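Local coordinates for polycomb protein Pcl (Drosophila melanogaster, PDB 5OQD) that represses homeotic genes as a Polycomb group component of the Esc/E(z) histone H3 methyltransferase complex, with the second PHD finger and winged-helix domain of the protein in this chain, at residues 28-33 against 54-59; 42-45 against 50-53. One frame throughout, in Å; residues are numbered along the deposited sequence.

Interaction 1 of 2, residues 28-33 against 54-59. With ZN (zinc ion), chain K.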
ATOM      1  N   ILE B  28       7.719  14.102 -12.573  1.00 87.48           N
ATOM      2  CA  ILE B  28       7.017  15.073 -11.745  1.00 80.09           C
ATOM      3  C   ILE B  28       7.936  15.562 -10.633  1.00 76.21           C
ATOM      4  O   ILE B  28       8.882  14.872 -10.253  1.00 79.62           O
ATOM      5  CB  ILE B  28       5.727  14.483 -11.139  1.00 82.15           C
ATOM      6  CG1 ILE B  28       5.924  13.007 -10.781  1.00 82.19           C
ATOM      7  CG2 ILE B  28       4.569  14.618 -12.116  1.00 81.48           C
ATOM      8  CD1 ILE B  28       6.577  12.762  -9.433  1.00 83.20           C
ATOM      9  N   TYR B  29       7.661  16.752 -10.113  1.00 70.40           N
ATOM     10  CA  TYR B  29       8.519  17.338  -9.093  1.00 70.77           C
ATOM     11  C   TYR B  29       7.748  17.752  -7.849  1.00 61.82           C
ATOM     12  O   TYR B  29       6.601  18.192  -7.930  1.00 60.84           O
ATOM     13  CB  TYR B  29       9.264  18.550  -9.656  1.00 78.32           C
ATOM     14  CG  TYR B  29      10.105  18.242 -10.872  1.00 80.61           C
ATOM     15  CD1 TYR B  29      11.277  17.506 -10.761  1.00 80.21           C
ATOM     16  CD2 TYR B  29       9.725  18.683 -12.132  1.00 96.88           C
ATOM     17  CE1 TYR B  29      12.048  17.220 -11.869  1.00 87.93           C
ATOM     18  CE2 TYR B  29      10.491  18.404 -13.246  1.00 96.09           C
ATOM     19  CZ  TYR B  29      11.651  17.671 -13.110  1.00 88.11           C
ATOM     20  OH  TYR B  29      12.418  17.388 -14.216  1.00 89.51           O
ATOM     21  N   CYS B  30       8.392  17.601  -6.697  1.00 60.06           N
ATOM     22  CA  CYS B  30       7.860  18.119  -5.447  1.00 59.82           C
ATOM     23  C   CYS B  30       8.069  19.630  -5.416  1.00 62.56           C
ATOM     24  O   CYS B  30       8.782  20.177  -6.260  1.00 63.81           O
ATOM     25  CB  CYS B  30       8.538  17.447  -4.253  1.00 51.53           C
ATOM     26  SG  CYS B  30       8.047  18.074  -2.635  1.00 65.83           S
ATOM     27  N   TYR B  31       7.461  20.304  -4.444  1.00 63.99           N
ATOM     28  CA  TYR B  31       7.584  21.754  -4.345  1.00 60.22           C
ATOM     29  C   TYR B  31       9.008  22.163  -3.974  1.00 71.35           C
ATOM     30  O   TYR B  31       9.383  23.328  -4.101  1.00 73.44           O
ATOM     31  CB  TYR B  31       6.587  22.315  -3.328  1.00 56.27           C
ATOM     32  CG  TYR B  31       6.965  22.070  -1.884  1.00 59.80           C
ATOM     33  CD1 TYR B  31       6.607  20.890  -1.242  1.00 66.47           C
ATOM     34  CD2 TYR B  31       7.672  23.021  -1.158  1.00 59.28           C
ATOM     35  CE1 TYR B  31       6.949  20.661   0.077  1.00 63.72           C
ATOM     36  CE2 TYR B  31       8.018  22.802   0.161  1.00 67.71           C
ATOM     37  CZ  TYR B  31       7.655  21.620   0.774  1.00 65.92           C
ATOM     38  OH  TYR B  31       7.997  21.400   2.088  1.00 64.50           O
ATOM     39  N   CYS B  32       9.795  21.196  -3.515  1.00 70.22           N
ATOM     40  CA  CYS B  32      11.193  21.435  -3.181  1.00 74.66           C
ATOM     41  C   CYS B  32      12.022  21.660  -4.442  1.00 75.67           C
ATOM     42  O   CYS B  32      13.081  22.287  -4.396  1.00 83.21           O
ATOM     43  CB  CYS B  32      11.762  20.264  -2.378  1.00 68.43           C
ATOM     44  SG  CYS B  32      11.780  18.689  -3.267  1.00 78.34           S
ATOM     45  N   GLY B  33      11.536  21.142  -5.565  1.00 70.06           N
ATOM     46  CA  GLY B  33      12.209  21.314  -6.840  1.00 72.88           C
ATOM     47  C   GLY B  33      12.884  20.049  -7.334  1.00 74.85           C
ATOM     48  O   GLY B  33      13.294  19.965  -8.493  1.00 74.94           O
ATOM     49  N   THR B  54       8.127  12.737   1.476  1.00 71.10           N
ATOM     50  CA  THR B  54       7.731  12.632   2.870  1.00 71.94           C
ATOM     51  C   THR B  54       8.623  13.515   3.717  1.00 64.98           C
ATOM     52  O   THR B  54       8.164  14.161   4.648  1.00 64.75           O
ATOM     53  CB  THR B  54       7.801  11.191   3.395  1.00 67.71           C
ATOM     54  OG1 THR B  54       8.885  10.504   2.771  1.00 65.28           O
ATOM     55  CG2 THR B  54       6.525  10.470   3.097  1.00 67.52           C
ATOM     56  N   GLN B  55       9.904  13.535   3.384  1.00 63.40           N
ATOM     57  CA  GLN B  55      10.845  14.387   4.082  1.00 69.14           C
ATOM     58  C   GLN B  55      10.451  15.837   3.884  1.00 64.90           C
ATOM     59  O   GLN B  55      10.545  16.638   4.801  1.00 70.76           O
ATOM     60  CB  GLN B  55      12.258  14.156   3.569  1.00 66.01           C
ATOM     61  CG  GLN B  55      12.790  12.768   3.854  1.00 76.25           C
ATOM     62  CD  GLN B  55      12.371  11.774   2.801  1.00 87.16           C
ATOM     63  OE1 GLN B  55      11.678  12.123   1.851  1.00 77.04           O
ATOM     64  NE2 GLN B  55      12.787  10.528   2.961  1.00 91.77           N
ATOM     65  N   CYS B  56      10.009  16.171   2.679  1.00 62.71           N
ATOM     66  CA  CYS B  56       9.614  17.541   2.372  1.00 59.65           C
ATOM     67  C   CYS B  56       8.279  17.884   3.027  1.00 66.26           C
ATOM     68  O   CYS B  56       7.761  18.988   2.871  1.00 54.93           O
ATOM     69  CB  CYS B  56       9.531  17.751   0.862  1.00 50.77           C
ATOM     70  SG  CYS B  56      11.115  17.633   0.008  1.00 56.55           S
ATOM     71  N   MET B  57       7.725  16.922   3.757  1.00 59.40           N
ATOM     72  CA  MET B  57       6.505  17.135   4.525  1.00 59.87           C
ATOM     73  C   MET B  57       6.844  17.560   5.948  1.00 67.73           C
ATOM     74  O   MET B  57       7.996  17.459   6.372  1.00 74.53           O
ATOM     75  CB  MET B  57       5.647  15.867   4.543  1.00 64.62           C
ATOM     76  CG  MET B  57       5.028  15.505   3.201  1.00 66.63           C
ATOM     77  SD  MET B  57       4.299  13.858   3.196  1.00 66.53           S
ATOM     78  CE  MET B  57       3.279  13.935   4.668  1.00 65.35           C
ATOM     79  N   GLN B  58       5.844  18.036   6.682  1.00 74.92           N
ATOM     80  CA  GLN B  58       6.053  18.450   8.064  1.00 78.98           C
ATOM     81  C   GLN B  58       5.742  17.320   9.040  1.00 87.53           C
ATOM     82  O   GLN B  58       4.591  16.905   9.176  1.00 92.35           O
ATOM     83  CB  GLN B  58       5.202  19.679   8.391  1.00 77.86           C
ATOM     84  CG  GLN B  58       5.648  20.941   7.675  1.00 87.83           C
ATOM     85  CD  GLN B  58       5.067  22.200   8.288  1.00 86.34           C
ATOM     86  OE1 GLN B  58       4.050  22.157   8.981  1.00 91.51           O
ATOM     87  NE2 GLN B  58       5.719  23.330   8.043  1.00 84.48           N
ATOM     88  N   ASN B  59       6.770  16.856   9.733  1.00 91.92           N
ATOM     89  CA  ASN B  59       6.624  15.778  10.699  1.00 90.47           C
ATOM     90  C   ASN B  59       6.112  14.455  10.149  1.00 91.26           C
ATOM     91  O   ASN B  59       5.347  13.765  10.809  1.00100.64           O
ATOM     92  CB  ASN B  59       5.709  16.235  11.836  1.00 80.41           C
TER
HETATM   93 ZN    ZN K 701      10.221  17.423  -2.067  1.00 61.65          ZN

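Interaction 2 of 2, residues 42-45 against 50-53. With ZN (zinc ion), chain K; ZN (zinc ion), chain L.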
ATOM      1  N   MET B  42       6.613   8.873  -1.259  1.00 78.10           N
ATOM      2  CA  MET B  42       5.957  10.054  -1.812  1.00 69.85           C
ATOM      3  C   MET B  42       4.443   9.939  -1.686  1.00 67.46           C
ATOM      4  O   MET B  42       3.870   8.880  -1.939  1.00 73.13           O
ATOM      5  CB  MET B  42       6.345  10.265  -3.277  1.00 75.02           C
ATOM      6  CG  MET B  42       7.746  10.813  -3.484  1.00 81.89           C
ATOM      7  SD  MET B  42       8.005  11.400  -5.166  1.00 82.42           S
ATOM      8  CE  MET B  42       6.966  12.862  -5.174  1.00 65.60           C
ATOM      9  N   LEU B  43       3.800  11.032  -1.290  1.00 59.72           N
ATOM     10  CA  LEU B  43       2.348  11.053  -1.168  1.00 45.41           C
ATOM     11  C   LEU B  43       1.742  12.177  -2.001  1.00 60.82           C
ATOM     12  O   LEU B  43       2.390  13.191  -2.263  1.00 56.29           O
ATOM     13  CB  LEU B  43       1.934  11.199   0.298  1.00 43.27           C
ATOM     14  CG  LEU B  43       2.294  10.037   1.229  1.00 54.89           C
ATOM     15  CD1 LEU B  43       1.791  10.303   2.638  1.00 52.69           C
ATOM     16  CD2 LEU B  43       1.740   8.723   0.695  1.00 46.93           C
ATOM     17  N   GLN B  44       0.494  11.985  -2.414  1.00 54.10           N
ATOM     18  CA  GLN B  44      -0.213  12.972  -3.217  1.00 45.80           C
ATOM     19  C   GLN B  44      -1.305  13.647  -2.393  1.00 45.88           C
ATOM     20  O   GLN B  44      -2.133  12.969  -1.780  1.00 53.96           O
ATOM     21  CB  GLN B  44      -0.817  12.314  -4.457  1.00 43.25           C
ATOM     22  CG  GLN B  44      -1.480  13.279  -5.429  1.00 50.10           C
ATOM     23  CD  GLN B  44      -2.130  12.561  -6.593  1.00 51.06           C
ATOM     24  OE1 GLN B  44      -2.562  11.413  -6.467  1.00 50.33           O
ATOM     25  NE2 GLN B  44      -2.205  13.230  -7.736  1.00 50.75           N
ATOM     26  N   CYS B  45      -1.300  14.976  -2.370  1.00 44.46           N
ATOM     27  CA  CYS B  45      -2.328  15.729  -1.661  1.00 52.87           C
ATOM     28  C   CYS B  45      -3.704  15.427  -2.247  1.00 54.44           C
ATOM     29  O   CYS B  45      -3.856  15.308  -3.463  1.00 52.33           O
ATOM     30  CB  CYS B  45      -2.039  17.229  -1.725  1.00 37.54           C
ATOM     31  SG  CYS B  45      -3.236  18.277  -0.849  1.00 45.80           S
ATOM     32  N   ASN B  50      -0.971  17.582  -5.908  1.00 42.52           N
ATOM     33  CA  ASN B  50       0.471  17.637  -6.118  1.00 47.38           C
ATOM     34  C   ASN B  50       1.170  16.530  -5.336  1.00 51.92           C
ATOM     35  O   ASN B  50       0.636  16.022  -4.350  1.00 49.25           O
ATOM     36  CB  ASN B  50       1.032  19.003  -5.715  1.00 44.20           C
ATOM     37  CG  ASN B  50       0.679  20.096  -6.708  1.00 54.35           C
ATOM     38  OD1 ASN B  50       0.711  19.884  -7.919  1.00 56.21           O
ATOM     39  ND2 ASN B  50       0.334  21.271  -6.196  1.00 49.90           N
ATOM     40  N   TRP B  51       2.365  16.156  -5.779  1.00 53.86           N
ATOM     41  CA  TRP B  51       3.125  15.105  -5.113  1.00 51.98           C
ATOM     42  C   TRP B  51       4.190  15.699  -4.191  1.00 55.62           C
ATOM     43  O   TRP B  51       4.772  16.743  -4.486  1.00 60.98           O
ATOM     44  CB  TRP B  51       3.763  14.171  -6.143  1.00 50.78           C
ATOM     45  CG  TRP B  51       2.763  13.491  -7.027  1.00 59.60           C
ATOM     46  CD1 TRP B  51       2.245  13.967  -8.196  1.00 52.41           C
ATOM     47  CD2 TRP B  51       2.159  12.209  -6.813  1.00 55.97           C
ATOM     48  NE1 TRP B  51       1.355  13.063  -8.723  1.00 55.32           N
ATOM     49  CE2 TRP B  51       1.285  11.975  -7.893  1.00 53.18           C
ATOM     50  CE3 TRP B  51       2.273  11.237  -5.814  1.00 58.01           C
ATOM     51  CZ2 TRP B  51       0.531  10.810  -8.003  1.00 56.58           C
ATOM     52  CZ3 TRP B  51       1.521  10.081  -5.925  1.00 59.50           C
ATOM     53  CH2 TRP B  51       0.661   9.878  -7.012  1.00 53.69           C
ATOM     54  N   PHE B  52       4.431  15.028  -3.068  1.00 52.63           N
ATOM     55  CA  PHE B  52       5.349  15.532  -2.052  1.00 54.91           C
ATOM     56  C   PHE B  52       6.302  14.445  -1.566  1.00 66.37           C
ATOM     57  O   PHE B  52       5.903  13.292  -1.402  1.00 62.72           O
ATOM     58  CB  PHE B  52       4.571  16.090  -0.855  1.00 46.77           C
ATOM     59  CG  PHE B  52       3.689  17.263  -1.185  1.00 48.87           C
ATOM     60  CD1 PHE B  52       2.445  17.077  -1.764  1.00 43.89           C
ATOM     61  CD2 PHE B  52       4.098  18.552  -0.894  1.00 53.51           C
ATOM     62  CE1 PHE B  52       1.633  18.154  -2.060  1.00 51.45           C
ATOM     63  CE2 PHE B  52       3.291  19.636  -1.186  1.00 53.38           C
ATOM     64  CZ  PHE B  52       2.055  19.437  -1.772  1.00 43.22           C
ATOM     65  N   HIS B  53       7.559  14.811  -1.334  1.00 72.89           N
ATOM     66  CA  HIS B  53       8.469  13.926  -0.619  1.00 61.22           C
ATOM     67  C   HIS B  53       8.042  13.896   0.841  1.00 61.26           C
ATOM     68  O   HIS B  53       7.637  14.920   1.388  1.00 68.82           O
ATOM     69  CB  HIS B  53       9.922  14.388  -0.737  1.00 61.58           C
ATOM     70  CG  HIS B  53      10.440  14.432  -2.141  1.00 69.46           C
ATOM     71  ND1 HIS B  53      10.855  15.600  -2.745  1.00 67.38           N
ATOM     72  CD2 HIS B  53      10.622  13.450  -3.056  1.00 72.04           C
ATOM     73  CE1 HIS B  53      11.265  15.336  -3.973  1.00 69.64           C
ATOM     74  NE2 HIS B  53      11.133  14.039  -4.187  1.00 77.67           N
TER
HETATM   75 ZN    ZN K 701      10.221  17.423  -2.067  1.00 61.65          ZN
HETATM   76 ZN    ZN L 702      -2.372  20.500  -1.412  1.00 46.83          ZN

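Interaction 1 of 2, residues 28-33 against 54-59
Cys30 and Cys32 meet Cys56 through a shared zinc ion, a metal-bridged contact between two loops that forms the first zinc site of the second PHD finger. Residues 28-33 precede strand 42-44 and residues 54-59 follow strand 51-53; ND1 of His53, at the end of that strand, completes a roughly tetrahedral site of three cysteines and one histidine. The evidence is direct: SG of Cys30, Cys32 and Cys56 each lies 2.3 Å from the zinc ion. The approach of the Cys32 SG to within 3.5 Å of the Cys56 SG, and of the Cys30 SG to within 3.8 Å of the Cys56 CB, follows from one ion holding all three sulfurs. The first cysteine pair is held in shape by a type I turn from Cys30 to Gly33, with Gly33 N bonded to Cys30 O at 3.0 Å. Gly33 ends this turn at a positive phi, where a CB would run into the carbonyl O of Cys32. A second type I turn, Thr54 to Met57, presents Cys56. The amide of Cys32 also points at the SG of Cys30, a weak bond that would probably draw off some thiolate charge. Beyond the metal, Tyr31 gives the hydrogen bond across the loops. With CG between its backbone N and carbonyl carbon (chi1 75°), the ring swings across the site, and its CE1 comes 4.0 Å from Cys56 CB. The carbonyl of Cys56 meets the ring at its edge: Tyr31 OH donates to Cys56 O over a short 2.5 Å, in the carbonyl plane, at a C=O...donor angle of 148°.

Interaction 2 of 2, residues 42-45 against 50-53
Met42 starts strand 42-44 opposite His53 of strand 51-53, in the small antiparallel beta hairpin of the PHD finger; the short strand axes run at 150°. The pair is non-hydrogen-bonded, and the Met42 side chain lies alongside the imidazole, CG 3.9 Å from His53 CD2. His53 NE2 is hydrogen-bonded to Pro35 O, which fixes the imidazole's rotation while ND1 faces a zinc ion. Bent at chi3, Met42 turns its methyl aside, so that CE reaches Trp51 CB at 3.6 Å. Leu43 faces Phe52 in the hydrogen-bonded pair: Leu43 N gives to Phe52 O at 3.1 Å and Phe52 N to Leu43 O at 2.9 Å, and both side chains leave by the face opposite to Met42 and Trp51, toward strand 71-74. Gln44 returns to the Trp51 face. Its CG is anti to the backbone N (chi1 -175°) and the chain runs out extended over the indole: CB sits 3.5 Å from the centroid of the six-membered ring as a CH-pi contact, and the amide stacks with its plane 16° from the ring, CD 3.5 Å from Trp51 CZ2. The amide is held by Lys183, bonded to OE1, and by Arg49 O, which takes NE2. Were Trp51 replaced by an alanine, the Gln44 CB and amide would probably lose the surface they lie on, and Phe38 its edge-to-face partner. Cys45 N closes the hairpin on Asn50 O at 3.0 Å, while Cys45 CB packs 3.8 Å from Phe52 CE1. Cys45 SG and His53 ND1 bind different zinc ions, consistent with the paired strands fixing the spacing between both sites.

Overall arrangement
From the N terminus, residues 28-33 supply the first zinc-binding cysteines, and the chain then travels out to strand 42-44. Interaction 2 closes the short turn 46-49, which carries Cys48 of the second zinc site, and strand 51-53 leads straight into 54-59, where interaction 1 closes the longer loop of residues 34-53. Interaction 2 therefore lies wholly within that longer loop, and their centres are about 7 Å apart. The two meet at the first zinc ion, to which His53 is the fourth ligand, and also where Tyr31 CD1 packs 3.4 Å from Phe52 CD2, beside the site. Cys75 and Cys78, beyond strand 71-74, complete the second site with Cys45 and Cys48, giving the interleaved cross-brace of PHD fingers.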